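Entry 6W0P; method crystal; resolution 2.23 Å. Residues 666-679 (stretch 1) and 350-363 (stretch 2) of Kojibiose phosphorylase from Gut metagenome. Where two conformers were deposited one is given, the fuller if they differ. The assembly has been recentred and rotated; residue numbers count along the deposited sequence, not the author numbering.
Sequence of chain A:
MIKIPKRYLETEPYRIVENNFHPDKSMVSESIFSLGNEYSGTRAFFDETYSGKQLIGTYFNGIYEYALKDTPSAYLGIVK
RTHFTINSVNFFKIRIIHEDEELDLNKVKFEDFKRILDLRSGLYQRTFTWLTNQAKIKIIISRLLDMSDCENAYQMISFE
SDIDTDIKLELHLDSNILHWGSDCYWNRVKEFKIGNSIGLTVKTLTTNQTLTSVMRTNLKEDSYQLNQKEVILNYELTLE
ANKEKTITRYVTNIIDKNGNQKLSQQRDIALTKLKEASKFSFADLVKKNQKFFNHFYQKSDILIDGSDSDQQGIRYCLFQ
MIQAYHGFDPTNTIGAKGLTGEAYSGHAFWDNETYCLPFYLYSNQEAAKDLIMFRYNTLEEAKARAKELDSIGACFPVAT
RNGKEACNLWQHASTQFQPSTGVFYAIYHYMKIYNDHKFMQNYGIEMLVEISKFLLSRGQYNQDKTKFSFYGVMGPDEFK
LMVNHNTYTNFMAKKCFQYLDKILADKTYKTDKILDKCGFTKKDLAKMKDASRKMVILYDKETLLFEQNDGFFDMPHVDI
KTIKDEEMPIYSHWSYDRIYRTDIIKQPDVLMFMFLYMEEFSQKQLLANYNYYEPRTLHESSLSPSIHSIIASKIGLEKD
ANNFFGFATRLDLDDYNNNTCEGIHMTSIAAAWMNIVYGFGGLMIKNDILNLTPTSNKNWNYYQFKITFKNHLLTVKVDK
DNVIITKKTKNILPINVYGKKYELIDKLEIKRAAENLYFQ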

ATOM      1  N   MET A 666     -14.557  14.484 -17.489  1.00 30.65           N
ATOM      2  CA  MET A 666     -15.532  15.512 -17.078  1.00 32.32           C
ATOM      3  C   MET A 666     -14.772  16.800 -16.708  1.00 31.96           C
ATOM      4  O   MET A 666     -15.159  17.867 -17.173  1.00 32.05           O
ATOM      5  CB  MET A 666     -16.338  14.966 -15.899  1.00 34.55           C
ATOM      6  CG  MET A 666     -17.792  15.352 -15.897  1.00 36.56           C
ATOM      7  SD  MET A 666     -18.601  15.092 -17.483  1.00 39.84           S
ATOM      8  CE  MET A 666     -19.030  16.794 -17.830  1.00 38.94           C
ATOM      9  N   THR A 667     -13.709  16.708 -15.913  1.00 31.76           N
ATOM     10  CA  THR A 667     -12.925  17.893 -15.465  1.00 32.37           C
ATOM     11  C   THR A 667     -12.284  18.569 -16.682  1.00 31.33           C
ATOM     12  O   THR A 667     -12.295  19.795 -16.752  1.00 31.34           O
ATOM     13  CB  THR A 667     -11.860  17.544 -14.427  1.00 32.00           C
ATOM     14  OG1 THR A 667     -12.574  17.187 -13.257  1.00 32.49           O
ATOM     15  CG2 THR A 667     -10.957  18.713 -14.097  1.00 32.74           C
ATOM     16  N   SER A 668     -11.755  17.787 -17.603  1.00 31.29           N
ATOM     17  CA  SER A 668     -11.149  18.291 -18.855  1.00 32.18           C
ATOM     18  C   SER A 668     -12.212  19.047 -19.661  1.00 31.43           C
ATOM     19  O   SER A 668     -11.902  20.134 -20.209  1.00 33.14           O
ATOM     20  CB  SER A 668     -10.530  17.186 -19.649  1.00 32.92           C
ATOM     21  OG  SER A 668     -10.366  17.641 -20.984  1.00 36.31           O
ATOM     22  N   ILE A 669     -13.434  18.526 -19.676  1.00 29.80           N
ATOM     23  CA  ILE A 669     -14.589  19.141 -20.374  1.00 28.90           C
ATOM     24  C   ILE A 669     -14.907  20.483 -19.709  1.00 28.83           C
ATOM     25  O   ILE A 669     -15.046  21.466 -20.459  1.00 28.53           O
ATOM     26  CB  ILE A 669     -15.769  18.144 -20.408  1.00 28.69           C
ATOM     27  CG1 ILE A 669     -15.463  17.041 -21.422  1.00 28.72           C
ATOM     28  CG2 ILE A 669     -17.093  18.822 -20.728  1.00 29.03           C
ATOM     29  CD1 ILE A 669     -16.431  15.910 -21.411  1.00 28.81           C
ATOM     30  N   ALA A 670     -14.992  20.527 -18.373  1.00 28.51           N
ATOM     31  CA  ALA A 670     -15.279  21.751 -17.595  1.00 29.58           C
ATOM     32  C   ALA A 670     -14.155  22.758 -17.830  1.00 30.86           C
ATOM     33  O   ALA A 670     -14.451  23.946 -17.959  1.00 32.92           O
ATOM     34  CB  ALA A 670     -15.407  21.451 -16.124  1.00 29.23           C
ATOM     35  N   ALA A 671     -12.913  22.281 -17.886  1.00 31.37           N
ATOM     36  CA  ALA A 671     -11.697  23.118 -17.982  1.00 32.27           C
ATOM     37  C   ALA A 671     -11.694  23.893 -19.300  1.00 32.44           C
ATOM     38  O   ALA A 671     -11.067  24.949 -19.331  1.00 33.21           O
ATOM     39  CB  ALA A 671     -10.462  22.264 -17.866  1.00 33.01           C
ATOM     40  N   ALA A 672     -12.348  23.386 -20.348  1.00 32.28           N
ATOM     41  CA  ALA A 672     -12.350  24.039 -21.673  1.00 31.31           C
ATOM     42  C   ALA A 672     -13.155  25.334 -21.533  1.00 31.92           C
ATOM     43  O   ALA A 672     -12.684  26.404 -21.989  1.00 31.54           O
ATOM     44  CB  ALA A 672     -12.919  23.125 -22.726  1.00 31.36           C
ATOM     45  N   TRP A 673     -14.298  25.249 -20.853  1.00 30.67           N
ATOM     46  CA  TRP A 673     -15.149  26.427 -20.592  1.00 30.36           C
ATOM     47  C   TRP A 673     -14.348  27.415 -19.744  1.00 30.84           C
ATOM     48  O   TRP A 673     -14.343  28.600 -20.072  1.00 30.53           O
ATOM     49  CB  TRP A 673     -16.454  26.038 -19.904  1.00 29.87           C
ATOM     50  CG  TRP A 673     -17.299  27.228 -19.572  1.00 29.68           C
ATOM     51  CD1 TRP A 673     -18.245  27.798 -20.362  1.00 30.16           C
ATOM     52  CD2 TRP A 673     -17.256  28.010 -18.371  1.00 29.60           C
ATOM     53  NE1 TRP A 673     -18.821  28.860 -19.725  1.00 30.18           N
ATOM     54  CE2 TRP A 673     -18.241  29.010 -18.498  1.00 29.95           C
ATOM     55  CE3 TRP A 673     -16.520  27.937 -17.184  1.00 29.34           C
ATOM     56  CZ2 TRP A 673     -18.469  29.960 -17.507  1.00 30.31           C
ATOM     57  CZ3 TRP A 673     -16.747  28.873 -16.203  1.00 29.85           C
ATOM     58  CH2 TRP A 673     -17.715  29.868 -16.361  1.00 30.01           C
ATOM     59  N   MET A 674     -13.715  26.920 -18.686  1.00 31.37           N
ATOM     60  CA  MET A 674     -12.918  27.736 -17.739  1.00 32.32           C
ATOM     61  C   MET A 674     -11.794  28.458 -18.482  1.00 30.84           C
ATOM     62  O   MET A 674     -11.630  29.676 -18.254  1.00 29.66           O
ATOM     63  CB  MET A 674     -12.282  26.845 -16.676  1.00 34.27           C
ATOM     64  CG  MET A 674     -13.297  26.055 -15.923  1.00 35.42           C
ATOM     65  SD  MET A 674     -13.685  26.956 -14.458  1.00 39.06           S
ATOM     66  CE  MET A 674     -12.281  26.550 -13.432  1.00 34.29           C
ATOM     67  N   ASN A 675     -11.033  27.704 -19.291  1.00 29.59           N
ATOM     68  CA  ASN A 675      -9.911  28.240 -20.098  1.00 29.29           C
ATOM     69  C   ASN A 675     -10.428  29.395 -20.970  1.00 29.10           C
ATOM     70  O   ASN A 675      -9.675  30.394 -21.133  1.00 28.79           O
ATOM     71  CB  ASN A 675      -9.196  27.185 -20.936  1.00 28.70           C
ATOM     72  CG  ASN A 675      -7.723  27.495 -21.129  1.00 29.58           C
ATOM     73  OD1 ASN A 675      -6.911  26.574 -21.194  1.00 29.88           O
ATOM     74  ND2 ASN A 675      -7.370  28.775 -21.264  1.00 28.83           N
ATOM     75  N   ILE A 676     -11.654  29.298 -21.495  1.00 28.43           N
ATOM     76  CA  ILE A 676     -12.213  30.348 -22.406  1.00 28.79           C
ATOM     77  C   ILE A 676     -12.638  31.566 -21.569  1.00 28.18           C
ATOM     78  O   ILE A 676     -12.169  32.677 -21.906  1.00 28.43           O
ATOM     79  CB  ILE A 676     -13.335  29.784 -23.300  1.00 29.21           C
ATOM     80  CG1 ILE A 676     -12.754  28.826 -24.353  1.00 29.68           C
ATOM     81  CG2 ILE A 676     -14.131  30.924 -23.919  1.00 29.34           C
ATOM     82  CD1 ILE A 676     -13.798  28.082 -25.215  1.00 29.59           C
ATOM     83  N   VAL A 677     -13.398  31.372 -20.479  1.00 27.52           N
ATOM     84  CA  VAL A 677     -14.080  32.490 -19.755  1.00 27.73           C
ATOM     85  C   VAL A 677     -13.170  33.096 -18.669  1.00 28.04           C
ATOM     86  O   VAL A 677     -13.072  34.345 -18.618  1.00 28.75           O
ATOM     87  CB  VAL A 677     -15.451  32.064 -19.212  1.00 27.84           C
ATOM     88  CG1 VAL A 677     -16.086  33.144 -18.369  1.00 27.97           C
ATOM     89  CG2 VAL A 677     -16.400  31.686 -20.333  1.00 28.12           C
ATOM     90  N   TYR A 678     -12.515  32.299 -17.837  1.00 28.07           N
ATOM     91  CA  TYR A 678     -11.516  32.798 -16.857  1.00 28.92           C
ATOM     92  C   TYR A 678     -10.212  33.179 -17.569  1.00 29.14           C
ATOM     93  O   TYR A 678      -9.545  34.118 -17.123  1.00 28.91           O
ATOM     94  CB  TYR A 678     -11.232  31.781 -15.757  1.00 28.91           C
ATOM     95  CG  TYR A 678     -12.336  31.649 -14.743  1.00 29.94           C
ATOM     96  CD1 TYR A 678     -12.698  32.714 -13.933  1.00 30.82           C
ATOM     97  CD2 TYR A 678     -13.014  30.456 -14.571  1.00 30.66           C
ATOM     98  CE1 TYR A 678     -13.717  32.608 -12.994  1.00 31.04           C
ATOM     99  CE2 TYR A 678     -14.028  30.330 -13.631  1.00 31.29           C
ATOM    100  CZ  TYR A 678     -14.393  31.415 -12.856  1.00 30.93           C
ATOM    101  OH  TYR A 678     -15.360  31.261 -11.908  1.00 31.96           O
ATOM    102  N   GLY A 679      -9.869  32.455 -18.632  1.00 29.43           N
ATOM    103  CA  GLY A 679      -8.591  32.595 -19.348  1.00 29.46           C
ATOM    104  C   GLY A 679      -8.645  33.741 -20.333  1.00 29.85           C
ATOM    105  O   GLY A 679      -8.309  34.873 -19.943  1.00 29.96           O
TER
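Stretch 2, residues 350-363: WDNETYCLPFYLYS

The centre of the contact is the indole of Trp 673, a t rotamer whose CA-to-CB bond points toward stretch 2. Phe 359 covers one face of it. The edge of the Phe 359 ring meets the face of Trp 673, with the planes at 88° and the phenyl centroid 5.0 Å from that of the five-membered ring. The closest atoms of this pair are Trp 673 CD1 and Phe 359 CD1, 3.6 Å apart. The backbone of the same residue also packs on the indole: Phe 359 CA lies 3.9 Å from the centroid of the Trp 673 six-membered ring, almost on the ring normal, in a CH-pi contact. Tyr 362 sits at the indole edge, with its CD2 3.9 Å from Trp 673 CH2.

Both stretches are mainly helical. Residues 666-679 are helix throughout, with a wider pi-type turn at 675-679. Most of stretch 2 is helix, ending at Leu 361. It has its own pi-type turn at 352-356 and a kink where the N atoms of Pro 358 and Phe 359 have no bond to the preceding turn. Proline has no amide hydrogen to give. The two axes approach to 8.6 Å and cross at 55°, running in broadly the same direction. The nearest CA atoms are those of Ala 670 and Cys 356, 5.4 Å apart. The small side chain of Ala 670 lies here, with its CB 4.0 Å from Cys 356 CA and 4.1 Å from Cys 356 SG.

Pro 358 meets several side chains of stretch 1. Its CB is 4.0 Å from Trp 673 CZ3 and 3.7 Å from Met 674 SD. The CA-to-CB bond of Met 674 points sideways, but the end of its side chain comes nearer, and its SD also lies 3.5 Å from Tyr 355 O. Tyr 678 likewise starts sideways and comes nearer at its end. Pro 358 CB lies at the edge of its ring, 3.7 Å from Tyr 678 CE2.

The margins are more polar. Beyond Tyr 678, water 1 bridges two hydroxyls, 2.7 Å from Tyr 678 OH and 2.8 Å from Tyr 362 OH. Toward the start of both helices, Thr 667 CG2 packs 3.5 Å from Tyr 355 CD2. The hydroxyl of Thr 667 makes the only direct hydrogen bond between the stretches: Thr 667 OG1 donates to Asp 351 OD2 at 2.7 Å. This bond satisfies a buried hydroxyl and ties the early turns of the two helices together. In all, the contact buries 644 Å², summed over both sides.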

ATOM      1  N   TRP A 350     -12.575  16.278  -5.458  1.00 27.90           N
ATOM      2  CA  TRP A 350     -12.469  17.712  -5.078  1.00 27.91           C
ATOM      3  C   TRP A 350     -12.637  18.613  -6.320  1.00 28.59           C
ATOM      4  O   TRP A 350     -13.000  19.790  -6.107  1.00 27.72           O
ATOM      5  CB  TRP A 350     -11.132  17.949  -4.379  1.00 27.78           C
ATOM      6  CG  TRP A 350      -9.983  18.030  -5.339  1.00 27.47           C
ATOM      7  CD1 TRP A 350      -9.519  17.050  -6.171  1.00 27.01           C
ATOM      8  CD2 TRP A 350      -9.146  19.177  -5.547  1.00 27.06           C
ATOM      9  NE1 TRP A 350      -8.459  17.520  -6.893  1.00 27.25           N
ATOM     10  CE2 TRP A 350      -8.214  18.826  -6.541  1.00 27.32           C
ATOM     11  CE3 TRP A 350      -9.115  20.469  -5.009  1.00 27.66           C
ATOM     12  CZ2 TRP A 350      -7.231  19.719  -6.979  1.00 27.72           C
ATOM     13  CZ3 TRP A 350      -8.148  21.352  -5.445  1.00 27.68           C
ATOM     14  CH2 TRP A 350      -7.232  20.991  -6.437  1.00 27.56           C
ATOM     15  N   ASP A 351     -12.389  18.041  -7.525  1.00 29.20           N
ATOM     16  CA  ASP A 351     -12.582  18.638  -8.884  0.60 29.31           C
ATOM     17  C   ASP A 351     -13.966  19.261  -9.029  1.00 29.84           C
ATOM     18  O   ASP A 351     -14.070  20.284  -9.734  1.00 29.71           O
ATOM     19  CB  ASP A 351     -12.591  17.604 -10.028  0.60 29.16           C
ATOM     20  CG  ASP A 351     -11.333  16.783 -10.188  0.60 28.37           C
ATOM     21  OD1 ASP A 351     -10.899  16.210  -9.180  0.60 27.31           O
ATOM     22  OD2 ASP A 351     -10.789  16.753 -11.330  0.60 28.93           O
ATOM     23  N   ASN A 352     -14.973  18.604  -8.465  1.00 30.09           N
ATOM     24  CA  ASN A 352     -16.380  19.050  -8.559  1.00 31.15           C
ATOM     25  C   ASN A 352     -16.432  20.478  -8.029  1.00 30.62           C
ATOM     26  O   ASN A 352     -16.975  21.330  -8.716  1.00 29.73           O
ATOM     27  CB  ASN A 352     -17.346  18.118  -7.820  1.00 32.87           C
ATOM     28  CG  ASN A 352     -17.612  16.835  -8.578  1.00 34.02           C
ATOM     29  OD1 ASN A 352     -16.962  16.554  -9.575  1.00 36.87           O
ATOM     30  ND2 ASN A 352     -18.595  16.065  -8.150  1.00 35.98           N
ATOM     31  N   GLU A 353     -15.851  20.697  -6.853  1.00 31.12           N
ATOM     32  CA  GLU A 353     -15.976  21.961  -6.096  1.00 31.50           C
ATOM     33  C   GLU A 353     -15.058  23.033  -6.693  1.00 31.08           C
ATOM     34  O   GLU A 353     -15.466  24.177  -6.705  1.00 31.21           O
ATOM     35  CB  GLU A 353     -15.673  21.732  -4.618  1.00 31.71           C
ATOM     36  CG  GLU A 353     -16.788  21.041  -3.867  1.00 31.54           C
ATOM     37  CD  GLU A 353     -17.046  19.582  -4.222  1.00 31.89           C
ATOM     38  OE1 GLU A 353     -16.080  18.826  -4.455  1.00 31.16           O
ATOM     39  OE2 GLU A 353     -18.231  19.202  -4.235  1.00 32.14           O
ATOM     40  N   THR A 354     -13.877  22.673  -7.190  1.00 30.91           N
ATOM     41  CA  THR A 354     -12.794  23.636  -7.463  1.00 31.25           C
ATOM     42  C   THR A 354     -12.645  23.904  -8.964  1.00 32.07           C
ATOM     43  O   THR A 354     -11.877  24.815  -9.285  1.00 32.87           O
ATOM     44  CB  THR A 354     -11.486  23.113  -6.862  1.00 31.12           C
ATOM     45  OG1 THR A 354     -11.210  21.799  -7.368  1.00 30.71           O
ATOM     46  CG2 THR A 354     -11.550  23.086  -5.355  1.00 30.94           C
ATOM     47  N   TYR A 355     -13.285  23.115  -9.840  1.00 32.48           N
ATOM     48  CA  TYR A 355     -13.080  23.135 -11.324  0.60 32.39           C
ATOM     49  C   TYR A 355     -14.432  23.077 -12.069  1.00 32.11           C
ATOM     50  O   TYR A 355     -14.642  23.857 -13.019  1.00 32.69           O
ATOM     51  CB  TYR A 355     -12.315  21.900 -11.823  0.60 32.64           C
ATOM     52  CG  TYR A 355     -10.802  21.924 -11.862  0.60 33.19           C
ATOM     53  CD1 TYR A 355     -10.044  21.793 -10.707  0.60 33.30           C
ATOM     54  CD2 TYR A 355     -10.117  21.951 -13.078  0.60 33.62           C
ATOM     55  CE1 TYR A 355      -8.657  21.762 -10.751  0.60 33.50           C
ATOM     56  CE2 TYR A 355      -8.732  21.905 -13.139  0.60 33.18           C
ATOM     57  CZ  TYR A 355      -8.000  21.809 -11.969  0.60 33.96           C
ATOM     58  OH  TYR A 355      -6.631  21.786 -11.999  0.60 34.52           O
ATOM     59  N   CYS A 356     -15.291  22.125 -11.698  1.00 30.99           N
ATOM     60  CA  CYS A 356     -16.600  21.920 -12.372  1.00 31.29           C
ATOM     61  C   CYS A 356     -17.618  22.980 -11.944  1.00 30.71           C
ATOM     62  O   CYS A 356     -18.365  23.425 -12.797  1.00 31.17           O
ATOM     63  CB  CYS A 356     -17.157  20.523 -12.132  1.00 31.81           C
ATOM     64  SG  CYS A 356     -16.033  19.241 -12.744  1.00 33.43           S
ATOM     65  N   LEU A 357     -17.628  23.409 -10.684  1.00 30.04           N
ATOM     66  CA  LEU A 357     -18.728  24.256 -10.146  1.00 29.73           C
ATOM     67  C   LEU A 357     -18.902  25.519 -10.986  1.00 29.29           C
ATOM     68  O   LEU A 357     -20.031  25.895 -11.283  1.00 30.20           O
ATOM     69  CB  LEU A 357     -18.444  24.598  -8.683  1.00 29.65           C
ATOM     70  CG  LEU A 357     -19.528  25.395  -7.972  1.00 30.23           C
ATOM     71  CD1 LEU A 357     -20.840  24.647  -8.006  1.00 31.11           C
ATOM     72  CD2 LEU A 357     -19.118  25.689  -6.548  1.00 30.09           C
ATOM     73  N   PRO A 358     -17.835  26.270 -11.341  1.00 28.52           N
ATOM     74  CA  PRO A 358     -18.010  27.600 -11.928  1.00 28.12           C
ATOM     75  C   PRO A 358     -18.916  27.665 -13.166  1.00 28.31           C
ATOM     76  O   PRO A 358     -19.672  28.593 -13.307  1.00 27.90           O
ATOM     77  CB  PRO A 358     -16.576  27.968 -12.310  1.00 28.03           C
ATOM     78  CG  PRO A 358     -15.743  27.273 -11.267  1.00 27.77           C
ATOM     79  CD  PRO A 358     -16.414  25.931 -11.143  1.00 28.08           C
ATOM     80  N   PHE A 359     -18.852  26.670 -14.045  1.00 28.40           N
ATOM     81  CA  PHE A 359     -19.775  26.628 -15.208  1.00 29.05           C
ATOM     82  C   PHE A 359     -21.220  26.740 -14.685  1.00 29.33           C
ATOM     83  O   PHE A 359     -22.030  27.498 -15.262  1.00 28.54           O
ATOM     84  CB  PHE A 359     -19.568  25.370 -16.054  1.00 29.14           C
ATOM     85  CG  PHE A 359     -20.634  25.204 -17.101  1.00 29.61           C
ATOM     86  CD1 PHE A 359     -20.555  25.885 -18.305  1.00 30.39           C
ATOM     87  CD2 PHE A 359     -21.737  24.402 -16.870  1.00 29.98           C
ATOM     88  CE1 PHE A 359     -21.563  25.768 -19.251  1.00 30.52           C
ATOM     89  CE2 PHE A 359     -22.734  24.264 -17.826  1.00 29.91           C
ATOM     90  CZ  PHE A 359     -22.643  24.948 -19.012  1.00 30.11           C
ATOM     91  N   TYR A 360     -21.558  25.997 -13.629  1.00 29.54           N
ATOM     92  CA  TYR A 360     -22.951  25.937 -13.093  1.00 30.53           C
ATOM     93  C   TYR A 360     -23.305  27.253 -12.382  1.00 30.09           C
ATOM     94  O   TYR A 360     -24.454  27.672 -12.485  1.00 30.74           O
ATOM     95  CB  TYR A 360     -23.174  24.678 -12.243  1.00 30.60           C
ATOM     96  CG  TYR A 360     -22.943  23.415 -13.035  1.00 31.01           C
ATOM     97  CD1 TYR A 360     -23.891  22.937 -13.930  1.00 31.14           C
ATOM     98  CD2 TYR A 360     -21.764  22.694 -12.896  1.00 30.67           C
ATOM     99  CE1 TYR A 360     -23.664  21.793 -14.680  1.00 31.16           C
ATOM    100  CE2 TYR A 360     -21.519  21.553 -13.644  1.00 30.99           C
ATOM    101  CZ  TYR A 360     -22.473  21.097 -14.541  1.00 31.65           C
ATOM    102  OH  TYR A 360     -22.219  19.965 -15.277  1.00 32.59           O
ATOM    103  N   LEU A 361     -22.347  27.881 -11.700  1.00 30.70           N
ATOM    104  CA  LEU A 361     -22.542  29.154 -10.960  1.00 30.84           C
ATOM    105  C   LEU A 361     -23.024  30.239 -11.925  1.00 31.17           C
ATOM    106  O   LEU A 361     -23.827  31.059 -11.507  1.00 30.87           O
ATOM    107  CB  LEU A 361     -21.236  29.567 -10.281  1.00 30.74           C
ATOM    108  CG  LEU A 361     -20.912  28.828  -8.987  1.00 30.71           C
ATOM    109  CD1 LEU A 361     -19.491  29.127  -8.544  1.00 30.73           C
ATOM    110  CD2 LEU A 361     -21.909  29.150  -7.878  1.00 30.58           C
ATOM    111  N   TYR A 362     -22.560  30.215 -13.178  1.00 31.36           N
ATOM    112  CA  TYR A 362     -22.811  31.275 -14.185  1.00 30.67           C
ATOM    113  C   TYR A 362     -23.929  30.884 -15.157  1.00 30.68           C
ATOM    114  O   TYR A 362     -24.244  31.715 -16.013  1.00 31.54           O
ATOM    115  CB  TYR A 362     -21.508  31.618 -14.907  1.00 30.45           C
ATOM    116  CG  TYR A 362     -20.564  32.436 -14.074  1.00 30.23           C
ATOM    117  CD1 TYR A 362     -20.778  33.792 -13.884  1.00 30.19           C
ATOM    118  CD2 TYR A 362     -19.469  31.852 -13.453  1.00 29.92           C
ATOM    119  CE1 TYR A 362     -19.912  34.542 -13.113  1.00 30.52           C
ATOM    120  CE2 TYR A 362     -18.587  32.591 -12.686  1.00 29.76           C
ATOM    121  CZ  TYR A 362     -18.824  33.941 -12.502  1.00 30.29           C
ATOM    122  OH  TYR A 362     -17.986  34.683 -11.720  1.00 30.95           O
ATOM    123  N   SER A 363     -24.534  29.704 -15.018  1.00 31.17           N
ATOM    124  CA  SER A 363     -25.617  29.215 -15.916  1.00 31.26           C
ATOM    125  C   SER A 363     -26.855  28.759 -15.147  1.00 31.64           C
ATOM    126  O   SER A 363     -27.922  28.866 -15.719  1.00 32.85           O
ATOM    127  CB  SER A 363     -25.155  28.114 -16.842  1.00 30.88           C
ATOM    128  OG  SER A 363     -24.797  26.940 -16.131  1.00 30.70           O
TER
HETATM  129  O   HOH W   1     -15.930  33.337 -10.329  1.00 29.68           O